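Local structure of predicted ATPase of the ABC class (Vibrio vulnificus, 5D6A) at residues 188-193 with 285-290; 212-217 with 292-297; 273-278 with 404-409. The protein binds the ATP analogue AMP-PNP and, as a predicted ATPase of the ABC class, probably hydrolyses ATP. One frame throughout, in Å; residues are numbered along the deposited sequence.

How the interactions relate
From the N terminus, the chain runs through helix 181-199, which supplies the first half of interaction 1, then strand 206-211 and the loop 212-217 of interaction 2, and later the P-loop and helix 271-280, which opens interaction 3. Interaction 1 closes at 285-290, interaction 2 directly afterwards at 292-297, and interaction 3 only at strand 404-408. All three loops therefore cross one another. Interactions 1 and 2 touch, their centres about 10 Å apart; interactions 2 and 3 also touch and share the bound nucleotide. Together they join helix 181-199, the antiparallel sheet and the nucleotide-binding core of the P-loop domain.

Interaction 1: 188-193 with 285-290; sequences CQVVED and HIPGDG. Unlike the reference sequence in segment 285-290: G288 (reference Ser).
V190 and P287 bring the two backbones closest, with 6.7 Å between their CA atoms, where one turn of helix 181-199 faces a type II beta turn running from I286 to D289. Helix 181-199 packs here on the loop between strands 284-285 and 294-296. The turn is identified by its backbone: P287 occupies its second position, G288 has a positive phi of 78° in the third, and D289 N closes it on I286 O at 3.3 Å.

Between the segments the contact is van der Waals packing, with no hydrogen bond. V190 directs its side chain at the turn, and its two methyls find different targets, the proline ring and a carbonyl oxygen. The valine side chain lies at a slant to the ring, its CG2 4.0 Å from P287 CG. CG1, placed anti to the backbone N by a chi1 of 173°, leads instead to the chain just ahead of the turn and lies 4.3 Å from H285 O. The valine thus spans the last residue before the turn and its proline corner, a small contact that buries 122 Å² in all.

Bonds beyond the contact fix both sides. On the helix, D193 accepts the backbone N-H groups of N247 and R248 with its two carboxylate oxygens. On the loop, D289 forms salt bridges to R218 and R291, while Q194, later in the same helix, reaches H285 N. The last of these ties helix and loop together beside the valine. Within the helix itself, D193 N bonds to Q189 O at 2.8 Å, spanning the turn that carries V190.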
loop_
_atom_site.group_PDB
_atom_site.type_symbol
_atom_site.label_atom_id
_atom_site.label_comp_id
_atom_site.label_asym_id
_atom_site.label_seq_id
_atom_site.Cartn_x
_atom_site.Cartn_y
_atom_site.Cartn_z
ATOM N N CYS A 188 -7.719 9.374 -31.891
ATOM C CA CYS A 188 -8.816 10.283 -31.551
ATOM C C CYS A 188 -10.189 9.644 -31.744
ATOM O O CYS A 188 -11.132 9.961 -31.020
ATOM C CB CYS A 188 -8.737 11.550 -32.404
ATOM S SG CYS A 188 -7.204 12.480 -32.206
ATOM N N GLN A 189 -10.299 8.757 -32.728
ATOM C CA GLN A 189 -11.568 8.090 -33.023
ATOM C C GLN A 189 -11.971 7.085 -31.955
ATOM O O GLN A 189 -13.144 6.991 -31.607
ATOM C CB GLN A 189 -11.504 7.407 -34.385
ATOM C CG GLN A 189 -11.454 8.380 -35.545
ATOM C CD GLN A 189 -11.079 7.715 -36.849
ATOM O OE1 GLN A 189 -11.000 6.487 -36.937
ATOM N NE2 GLN A 189 -10.838 8.522 -37.872
ATOM N N VAL A 190 -11.004 6.337 -31.437
ATOM C CA VAL A 190 -11.293 5.356 -30.394
ATOM C C VAL A 190 -11.753 6.065 -29.125
ATOM O O VAL A 190 -12.658 5.591 -28.442
ATOM C CB VAL A 190 -10.079 4.451 -30.098
ATOM C CG1 VAL A 190 -10.347 3.559 -28.895
ATOM C CG2 VAL A 190 -9.746 3.603 -31.317
ATOM N N VAL A 191 -11.137 7.203 -28.818
ATOM C CA VAL A 191 -11.516 7.975 -27.633
ATOM C C VAL A 191 -12.898 8.585 -27.833
ATOM O O VAL A 191 -13.716 8.590 -26.913
ATOM C CB VAL A 191 -10.495 9.084 -27.313
ATOM C CG1 VAL A 191 -10.959 9.909 -26.117
ATOM C CG2 VAL A 191 -9.126 8.479 -27.039
ATOM N N GLU A 192 -13.151 9.094 -29.036
ATOM C CA GLU A 192 -14.446 9.686 -29.359
ATOM C C GLU A 192 -15.535 8.619 -29.243
ATOM O O GLU A 192 -16.629 8.888 -28.744
ATOM C CB GLU A 192 -14.435 10.287 -30.767
ATOM C CG GLU A 192 -15.704 11.043 -31.136
ATOM C CD GLU A 192 -15.632 11.682 -32.511
ATOM O OE1 GLU A 192 -14.929 11.141 -33.390
ATOM O OE2 GLU A 192 -16.292 12.721 -32.722
ATOM N N ASP A 193 -15.223 7.411 -29.711
ATOM C CA ASP A 193 -16.157 6.295 -29.632
ATOM C C ASP A 193 -16.438 5.948 -28.174
ATOM O O ASP A 193 -17.583 5.690 -27.806
ATOM C CB ASP A 193 -15.612 5.065 -30.370
ATOM C CG ASP A 193 -15.600 5.236 -31.885
ATOM O OD1 ASP A 193 -16.032 6.299 -32.387
ATOM O OD2 ASP A 193 -15.165 4.291 -32.577
ATOM N N HIS A 285 -9.372 4.219 -22.438
ATOM C CA HIS A 285 -8.091 3.548 -22.665
ATOM C C HIS A 285 -7.618 3.677 -24.108
ATOM O O HIS A 285 -8.413 3.918 -25.021
ATOM C CB HIS A 285 -8.161 2.079 -22.245
ATOM C CG HIS A 285 -8.238 1.885 -20.762
ATOM N ND1 HIS A 285 -9.434 1.816 -20.079
ATOM C CD2 HIS A 285 -7.264 1.763 -19.829
ATOM C CE1 HIS A 285 -9.191 1.652 -18.791
ATOM N NE2 HIS A 285 -7.883 1.617 -18.613
ATOM N N ILE A 286 -6.310 3.513 -24.294
ATOM C CA ILE A 286 -5.689 3.628 -25.613
ATOM C C ILE A 286 -6.008 2.424 -26.492
ATOM O O ILE A 286 -6.415 1.379 -25.985
ATOM C CB ILE A 286 -4.154 3.770 -25.511
ATOM C CG1 ILE A 286 -3.514 2.483 -24.963
ATOM C CG2 ILE A 286 -3.788 4.981 -24.660
ATOM C CD1 ILE A 286 -2.008 2.548 -24.838
ATOM N N PRO A 287 -5.831 2.569 -27.819
ATOM C CA PRO A 287 -6.082 1.448 -28.721
ATOM C C PRO A 287 -5.147 0.273 -28.445
ATOM O O PRO A 287 -4.007 0.473 -28.024
ATOM C CB PRO A 287 -5.799 2.039 -30.108
ATOM C CG PRO A 287 -5.960 3.508 -29.947
ATOM C CD PRO A 287 -5.511 3.807 -28.554
ATOM N N GLY A 288 -5.643 -0.939 -28.670
ATOM C CA GLY A 288 -4.861 -2.154 -28.451
ATOM C C GLY A 288 -4.748 -2.556 -26.990
ATOM O O GLY A 288 -4.227 -3.629 -26.677
ATOM N N ASP A 289 -5.247 -1.700 -26.096
ATOM C CA ASP A 289 -5.191 -1.962 -24.662
ATOM C C ASP A 289 -6.031 -3.166 -24.256
ATOM O O ASP A 289 -5.735 -3.820 -23.255
ATOM C CB ASP A 289 -5.699 -0.750 -23.890
ATOM C CG ASP A 289 -5.752 -0.996 -22.400
ATOM O OD1 ASP A 289 -4.717 -1.371 -21.813
ATOM O OD2 ASP A 289 -6.833 -0.802 -21.810
ATOM N N GLY A 290 -7.089 -3.432 -25.019
ATOM C CA GLY A 290 -7.992 -4.540 -24.734
ATOM C C GLY A 290 -9.271 -4.084 -24.050
ATOM O O GLY A 290 -10.271 -4.802 -24.059
#

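Interaction 2: 212-217 with 292-297; sequences NGSILP and EYIVTD. With ANP (phosphoaminophosphonic acid-adenylate ester), chain C.
L216 and I294 meet methyl to methyl, L216 CD2 lying 3.4 Å from I294 CD1, where the loop 212-217 passes the edge strand of the four-stranded antiparallel sheet. This sheet is consistent with the antiparallel beta subdomain of ABC ATPases. The side chains run at about a right angle, and their closest atoms are the terminal methyls. I294 reaches that far because CG1 stands anti to its carbonyl carbon and CD1 continues the chain in extended form (chi2 180°).

S214 touches the same isoleucine, its OG nearer the root, 3.7 Å from I294 CG1, and its CB at the tip, 4.0 Å from I294 CD1. The serine hydroxyl has polar partners as well. A water donates to S214 OG at 2.8 Å and accepts from Y293 N at 3.0 Å, bridging the serine and the residue just before strand 294-296 where no direct hydrogen bond joins the segments. The same hydroxyl bonds to A211 O, the carbonyl at the end of strand 206-211.

Further out, F233 pairs with the backbone of G213 and S214, and G290 with that of I215, adding backbone hydrogen bonds from two other parts of the chain. L216 also packs on V210 of strand 206-211 and on T273, L274 and A277 of helix 271-280, so it lies between that helix and the sheet. The next residue, P217, belongs to the nucleotide pocket. Its ring lies over the face of the adenine of AMP-PNP, with P217 CG 3.5 Å from C5 and 3.6 Å from C6 of the base.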
loop_
_atom_site.group_PDB
_atom_site.type_symbol
_atom_site.label_atom_id
_atom_site.label_comp_id
_atom_site.label_asym_id
_atom_site.label_seq_id
_atom_site.Cartn_x
_atom_site.Cartn_y
_atom_site.Cartn_z
ATOM N N ASN A 212 -17.749 -7.240 -27.186
ATOM C CA ASN A 212 -17.225 -8.557 -27.546
ATOM C C ASN A 212 -15.886 -8.383 -28.250
ATOM O O ASN A 212 -15.735 -7.506 -29.100
ATOM C CB ASN A 212 -18.199 -9.327 -28.449
ATOM C CG ASN A 212 -19.417 -9.843 -27.703
ATOM O OD1 ASN A 212 -19.444 -9.877 -26.473
ATOM N ND2 ASN A 212 -20.426 -10.272 -28.449
ATOM N N GLY A 213 -14.919 -9.220 -27.890
ATOM C CA GLY A 213 -13.582 -9.147 -28.466
ATOM C C GLY A 213 -12.614 -8.417 -27.551
ATOM O O GLY A 213 -11.451 -8.211 -27.906
ATOM N N SER A 214 -13.091 -8.023 -26.370
ATOM C CA SER A 214 -12.253 -7.324 -25.406
ATOM C C SER A 214 -11.309 -8.298 -24.718
ATOM O O SER A 214 -11.618 -9.482 -24.575
ATOM C CB SER A 214 -13.112 -6.640 -24.332
ATOM O OG SER A 214 -13.959 -5.650 -24.883
ATOM N N ILE A 215 -10.154 -7.790 -24.303
ATOM C CA ILE A 215 -9.176 -8.575 -23.568
ATOM C C ILE A 215 -9.126 -7.964 -22.170
ATOM O O ILE A 215 -8.568 -6.884 -21.967
ATOM C CB ILE A 215 -7.799 -8.571 -24.251
ATOM C CG1 ILE A 215 -7.920 -9.165 -25.656
ATOM C CG2 ILE A 215 -6.799 -9.380 -23.438
ATOM C CD1 ILE A 215 -6.610 -9.245 -26.411
ATOM N N LEU A 216 -9.733 -8.665 -21.216
ATOM C CA LEU A 216 -9.839 -8.192 -19.834
ATOM C C LEU A 216 -8.595 -8.419 -18.952
ATOM O O LEU A 216 -8.131 -7.483 -18.305
ATOM C CB LEU A 216 -11.068 -8.826 -19.169
ATOM C CG LEU A 216 -12.384 -8.717 -19.951
ATOM C CD1 LEU A 216 -13.520 -9.384 -19.191
ATOM C CD2 LEU A 216 -12.725 -7.271 -20.257
ATOM N N PRO A 217 -8.046 -9.652 -18.925
ATOM C CA PRO A 217 -6.888 -9.901 -18.055
ATOM C C PRO A 217 -5.626 -9.141 -18.452
ATOM O O PRO A 217 -5.374 -8.943 -19.644
ATOM C CB PRO A 217 -6.654 -11.404 -18.216
ATOM C CG PRO A 217 -7.135 -11.697 -19.589
ATOM C CD PRO A 217 -8.348 -10.825 -19.765
ATOM N N GLU A 292 -10.331 -0.604 -24.501
ATOM C CA GLU A 292 -10.756 0.652 -25.147
ATOM C C GLU A 292 -12.207 0.672 -25.659
ATOM O O GLU A 292 -12.675 1.702 -26.134
ATOM C CB GLU A 292 -9.793 1.091 -26.272
ATOM C CG GLU A 292 -9.756 0.236 -27.539
ATOM C CD GLU A 292 -8.999 -1.069 -27.390
ATOM O OE1 GLU A 292 -8.745 -1.509 -26.247
ATOM O OE2 GLU A 292 -8.654 -1.660 -28.436
ATOM N N TYR A 293 -12.903 -0.458 -25.595
ATOM C CA TYR A 293 -14.308 -0.484 -25.996
ATOM C C TYR A 293 -15.187 -0.969 -24.849
ATOM O O TYR A 293 -16.232 -1.589 -25.059
ATOM C CB TYR A 293 -14.521 -1.275 -27.288
ATOM C CG TYR A 293 -14.044 -0.516 -28.504
ATOM C CD1 TYR A 293 -14.820 0.502 -29.050
ATOM C CD2 TYR A 293 -12.823 -0.807 -29.106
ATOM C CE1 TYR A 293 -14.396 1.213 -30.160
ATOM C CE2 TYR A 293 -12.389 -0.103 -30.221
ATOM C CZ TYR A 293 -13.179 0.907 -30.742
ATOM O OH TYR A 293 -12.762 1.613 -31.850
ATOM N N ILE A 294 -14.743 -0.662 -23.632
ATOM C CA ILE A 294 -15.485 -0.976 -22.422
ATOM C C ILE A 294 -15.752 0.357 -21.738
ATOM O O ILE A 294 -14.828 1.137 -21.519
ATOM C CB ILE A 294 -14.699 -1.879 -21.450
ATOM C CG1 ILE A 294 -14.184 -3.135 -22.159
ATOM C CG2 ILE A 294 -15.583 -2.272 -20.274
ATOM C CD1 ILE A 294 -13.393 -4.064 -21.260
ATOM N N VAL A 295 -17.017 0.625 -21.425
ATOM C CA VAL A 295 -17.393 1.864 -20.748
ATOM C C VAL A 295 -18.219 1.558 -19.503
ATOM O O VAL A 295 -18.918 0.546 -19.439
ATOM C CB VAL A 295 -18.180 2.820 -21.673
ATOM C CG1 VAL A 295 -17.281 3.344 -22.783
ATOM C CG2 VAL A 295 -19.414 2.135 -22.242
ATOM N N THR A 296 -18.123 2.439 -18.515
ATOM C CA THR A 296 -18.845 2.281 -17.265
ATOM C C THR A 296 -19.241 3.649 -16.721
ATOM O O THR A 296 -18.608 4.659 -17.019
ATOM C CB THR A 296 -17.976 1.557 -16.213
ATOM O OG1 THR A 296 -17.544 0.292 -16.728
ATOM C CG2 THR A 296 -18.745 1.332 -14.923
ATOM N N ASP A 297 -20.314 3.667 -15.941
ATOM C CA ASP A 297 -20.785 4.882 -15.310
ATOM C C ASP A 297 -19.573 5.613 -14.719
ATOM O O ASP A 297 -18.825 5.041 -13.927
ATOM C CB ASP A 297 -21.792 4.511 -14.220
ATOM C CG ASP A 297 -22.376 5.709 -13.518
ATOM O OD1 ASP A 297 -21.783 6.811 -13.566
ATOM O OD2 ASP A 297 -23.436 5.534 -12.899
HETATM P PG ANP C . -12.084 -13.081 -7.147
HETATM O O1G ANP C . -13.029 -12.036 -7.686
HETATM O O2G ANP C . -11.086 -12.539 -6.148
HETATM O O3G ANP C . -12.802 -14.333 -6.706
HETATM P PB ANP C . -11.446 -14.984 -9.465
HETATM O O1B ANP C . -12.810 -14.847 -10.071
HETATM O O2B ANP C . -11.198 -16.168 -8.559
HETATM N N3B ANP C . -11.103 -13.538 -8.529
HETATM P PA ANP C . -9.455 -13.898 -11.143
HETATM O O1A ANP C . -10.074 -13.124 -12.276
HETATM O O2A ANP C . -9.009 -13.154 -9.909
HETATM O O3A ANP C . -10.436 -15.099 -10.713
HETATM O "O5'" ANP C . -8.183 -14.700 -11.700
HETATM C "C5'" ANP C . -8.292 -15.524 -12.852
HETATM C "C4'" ANP C . -6.924 -15.700 -13.496
HETATM O "O4'" ANP C . -7.106 -16.048 -14.870
HETATM C "C3'" ANP C . -6.080 -14.433 -13.477
HETATM O "O3'" ANP C . -4.697 -14.764 -13.282
HETATM C "C2'" ANP C . -6.308 -13.807 -14.834
HETATM O "O2'" ANP C . -5.139 -13.129 -15.311
HETATM C "C1'" ANP C . -6.692 -14.983 -15.727
HETATM N N9 ANP C . -7.791 -14.633 -16.660
HETATM C C8 ANP C . -8.936 -13.983 -16.357
HETATM N N7 ANP C . -9.705 -13.836 -17.467
HETATM C C5 ANP C . -9.051 -14.401 -18.497
HETATM C C6 ANP C . -9.298 -14.597 -19.944
HETATM N N6 ANP C . -10.435 -14.145 -20.520
HETATM N N1 ANP C . -8.353 -15.242 -20.667
HETATM C C2 ANP C . -7.213 -15.701 -20.107
HETATM N N3 ANP C . -6.933 -15.551 -18.795
HETATM C C4 ANP C . -7.794 -14.925 -17.958
HETATM O O HOH W 1 -12.355 -3.393 -25.382
#

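Interaction 3: 273-278 with 404-409; sequences TLLNAI and STIIVM. With ANP (phosphoaminophosphonic acid-adenylate ester), chain C.
L275 and V408 form the nearest pair between helix and strand, their CA atoms 7.3 Å apart, and the leucine is the main bump of this interface. With CG anti to its backbone N (chi1 -173°), its forked end lies against the strand and each branch has its own partner. CD2 rests on V408 CG2 at 3.4 Å, and L275 CB approaches the same methyl at 3.7 Å, so that methyl sits against both the root and one branch of the leucine. The other branch, CD1, reaches I406 CG2 at 4.2 Å, the two side chains running alongside but in opposite senses.

I406 and V408, two residues apart on the strand, both point at the helix, and the dip between them receives L275. I278, one helical turn later, packs against the end of I406, its CG2 methyl 4.3 Å from I406 CD1. The axes are 9.3 Å apart at closest and run at 148°, nearer antiparallel than parallel.

This is the packing of a P-loop fold: helix 271-280, whose first turn ends a sequence consistent with a Walker A motif, lies on the central sheet, with strand 404-408 between strands 357-361 and 260-264. I263 of strand 260-264 and D361 of strand 357-361 extend the surface on which the helix rests.

V408 turns its remaining methyl, CG1, to O1G of the gamma-phosphate of AMP-PNP. At the start of the helix segment, T273 holds the alpha-phosphate through two donors, both to O1A: OG1 at 2.6 Å and the backbone N at 3.2 Å.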
loop_
_atom_site.group_PDB
_atom_site.type_symbol
_atom_site.label_atom_id
_atom_site.label_comp_id
_atom_site.label_asym_id
_atom_site.label_seq_id
_atom_site.Cartn_x
_atom_site.Cartn_y
_atom_site.Cartn_z
ATOM N N THR A 273 -11.246 -10.158 -12.572
ATOM C CA THR A 273 -10.739 -9.623 -13.831
ATOM C C THR A 273 -11.835 -8.855 -14.571
ATOM O O THR A 273 -11.578 -7.797 -15.152
ATOM C CB THR A 273 -10.176 -10.736 -14.729
ATOM O OG1 THR A 273 -9.112 -11.406 -14.041
ATOM C CG2 THR A 273 -9.648 -10.165 -16.038
ATOM N N LEU A 274 -13.053 -9.388 -14.545
ATOM C CA LEU A 274 -14.181 -8.724 -15.184
ATOM C C LEU A 274 -14.514 -7.436 -14.433
ATOM O O LEU A 274 -14.673 -6.380 -15.044
ATOM C CB LEU A 274 -15.409 -9.641 -15.231
ATOM C CG LEU A 274 -16.712 -9.019 -15.760
ATOM C CD1 LEU A 274 -16.522 -8.402 -17.136
ATOM C CD2 LEU A 274 -17.824 -10.053 -15.791
ATOM N N LEU A 275 -14.606 -7.530 -13.109
ATOM C CA LEU A 275 -14.928 -6.371 -12.278
ATOM C C LEU A 275 -13.831 -5.316 -12.383
ATOM O O LEU A 275 -14.114 -4.122 -12.445
ATOM C CB LEU A 275 -15.118 -6.789 -10.817
ATOM C CG LEU A 275 -15.627 -5.706 -9.862
ATOM C CD1 LEU A 275 -17.015 -5.241 -10.276
ATOM C CD2 LEU A 275 -15.645 -6.205 -8.424
ATOM N N ASN A 276 -12.580 -5.764 -12.405
ATOM C CA ASN A 276 -11.448 -4.849 -12.526
ATOM C C ASN A 276 -11.522 -4.028 -13.807
ATOM O O ASN A 276 -11.227 -2.833 -13.802
ATOM C CB ASN A 276 -10.120 -5.608 -12.464
ATOM C CG ASN A 276 -9.821 -6.155 -11.080
ATOM O OD1 ASN A 276 -10.369 -5.692 -10.078
ATOM N ND2 ASN A 276 -8.931 -7.137 -11.017
ATOM N N ALA A 277 -11.916 -4.675 -14.899
ATOM C CA ALA A 277 -12.047 -3.994 -16.180
ATOM C C ALA A 277 -13.172 -2.969 -16.109
ATOM O O ALA A 277 -13.065 -1.876 -16.668
ATOM C CB ALA A 277 -12.311 -4.998 -17.289
ATOM N N ILE A 278 -14.247 -3.323 -15.411
ATOM C CA ILE A 278 -15.386 -2.429 -15.253
ATOM C C ILE A 278 -15.007 -1.219 -14.400
ATOM O O ILE A 278 -15.267 -0.084 -14.797
ATOM C CB ILE A 278 -16.604 -3.161 -14.644
ATOM C CG1 ILE A 278 -17.120 -4.223 -15.619
ATOM C CG2 ILE A 278 -17.734 -2.185 -14.340
ATOM C CD1 ILE A 278 -18.226 -5.092 -15.061
ATOM N N SER A 404 -27.247 1.606 -8.809
ATOM C CA SER A 404 -26.923 0.240 -9.217
ATOM C C SER A 404 -25.716 -0.304 -8.454
ATOM O O SER A 404 -24.901 0.455 -7.929
ATOM C CB SER A 404 -26.665 0.186 -10.719
ATOM O OG SER A 404 -27.816 0.597 -11.442
ATOM N N THR A 405 -25.615 -1.628 -8.391
ATOM C CA THR A 405 -24.524 -2.280 -7.681
ATOM C C THR A 405 -24.108 -3.564 -8.383
ATOM O O THR A 405 -24.950 -4.386 -8.745
ATOM C CB THR A 405 -24.925 -2.621 -6.231
ATOM O OG1 THR A 405 -25.308 -1.425 -5.542
ATOM C CG2 THR A 405 -23.769 -3.273 -5.486
ATOM N N ILE A 406 -22.802 -3.727 -8.570
ATOM C CA ILE A 406 -22.251 -4.918 -9.199
ATOM C C ILE A 406 -21.372 -5.580 -8.144
ATOM O O ILE A 406 -20.472 -4.938 -7.594
ATOM C CB ILE A 406 -21.441 -4.572 -10.459
ATOM C CG1 ILE A 406 -22.266 -3.664 -11.378
ATOM C CG2 ILE A 406 -21.021 -5.844 -11.184
ATOM C CD1 ILE A 406 -21.543 -3.228 -12.631
ATOM N N ILE A 407 -21.634 -6.856 -7.855
ATOM C CA ILE A 407 -20.897 -7.558 -6.803
ATOM C C ILE A 407 -20.319 -8.909 -7.224
ATOM O O ILE A 407 -21.031 -9.762 -7.753
ATOM C CB ILE A 407 -21.808 -7.816 -5.580
ATOM C CG1 ILE A 407 -22.588 -6.553 -5.219
ATOM C CG2 ILE A 407 -20.995 -8.306 -4.386
ATOM C CD1 ILE A 407 -23.499 -6.718 -4.024
ATOM N N VAL A 408 -19.025 -9.092 -6.973
ATOM C CA VAL A 408 -18.357 -10.359 -7.228
ATOM C C VAL A 408 -18.546 -11.158 -5.950
ATOM O O VAL A 408 -18.126 -10.718 -4.881
ATOM C CB VAL A 408 -16.855 -10.180 -7.517
ATOM C CG1 VAL A 408 -16.142 -11.525 -7.517
ATOM C CG2 VAL A 408 -16.649 -9.461 -8.841
HETATM N N MSE A 409 -19.179 -12.324 -6.054
HETATM C CA MSE A 409 -19.469 -13.137 -4.874
HETATM C C MSE A 409 -18.751 -14.460 -4.868
HETATM O O MSE A 409 -17.531 -14.501 -4.712
HETATM C CB MSE A 409 -20.980 -13.311 -4.800
HETATM C CG MSE A 409 -21.681 -11.966 -4.649
HETATM SE SE MSE A 409 -22.844 -12.002 -3.067
HETATM C CE MSE A 409 -23.990 -13.521 -3.591
HETATM P PG ANP C . -12.084 -13.081 -7.147
HETATM O O1G ANP C . -13.029 -12.036 -7.686
HETATM O O2G ANP C . -11.086 -12.539 -6.148
HETATM O O3G ANP C . -12.802 -14.333 -6.706
HETATM P PB ANP C . -11.446 -14.984 -9.465
HETATM O O1B ANP C . -12.810 -14.847 -10.071
HETATM O O2B ANP C . -11.198 -16.168 -8.559
HETATM N N3B ANP C . -11.103 -13.538 -8.529
HETATM P PA ANP C . -9.455 -13.898 -11.143
HETATM O O1A ANP C . -10.074 -13.124 -12.276
HETATM O O2A ANP C . -9.009 -13.154 -9.909
HETATM O O3A ANP C . -10.436 -15.099 -10.713
HETATM O "O5'" ANP C . -8.183 -14.700 -11.700
HETATM C "C5'" ANP C . -8.292 -15.524 -12.852
HETATM C "C4'" ANP C . -6.924 -15.700 -13.496
HETATM O "O4'" ANP C . -7.106 -16.048 -14.870
HETATM C "C3'" ANP C . -6.080 -14.433 -13.477
HETATM O "O3'" ANP C . -4.697 -14.764 -13.282
HETATM C "C2'" ANP C . -6.308 -13.807 -14.834
HETATM O "O2'" ANP C . -5.139 -13.129 -15.311
HETATM C "C1'" ANP C . -6.692 -14.983 -15.727
HETATM N N9 ANP C . -7.791 -14.633 -16.660
HETATM C C8 ANP C . -8.936 -13.983 -16.357
HETATM N N7 ANP C . -9.705 -13.836 -17.467
HETATM C C5 ANP C . -9.051 -14.401 -18.497
HETATM C C6 ANP C . -9.298 -14.597 -19.944
HETATM N N6 ANP C . -10.435 -14.145 -20.520
HETATM N N1 ANP C . -8.353 -15.242 -20.667
HETATM C C2 ANP C . -7.213 -15.701 -20.107
HETATM N N3 ANP C . -6.933 -15.551 -18.795
HETATM C C4 ANP C . -7.794 -14.925 -17.958
#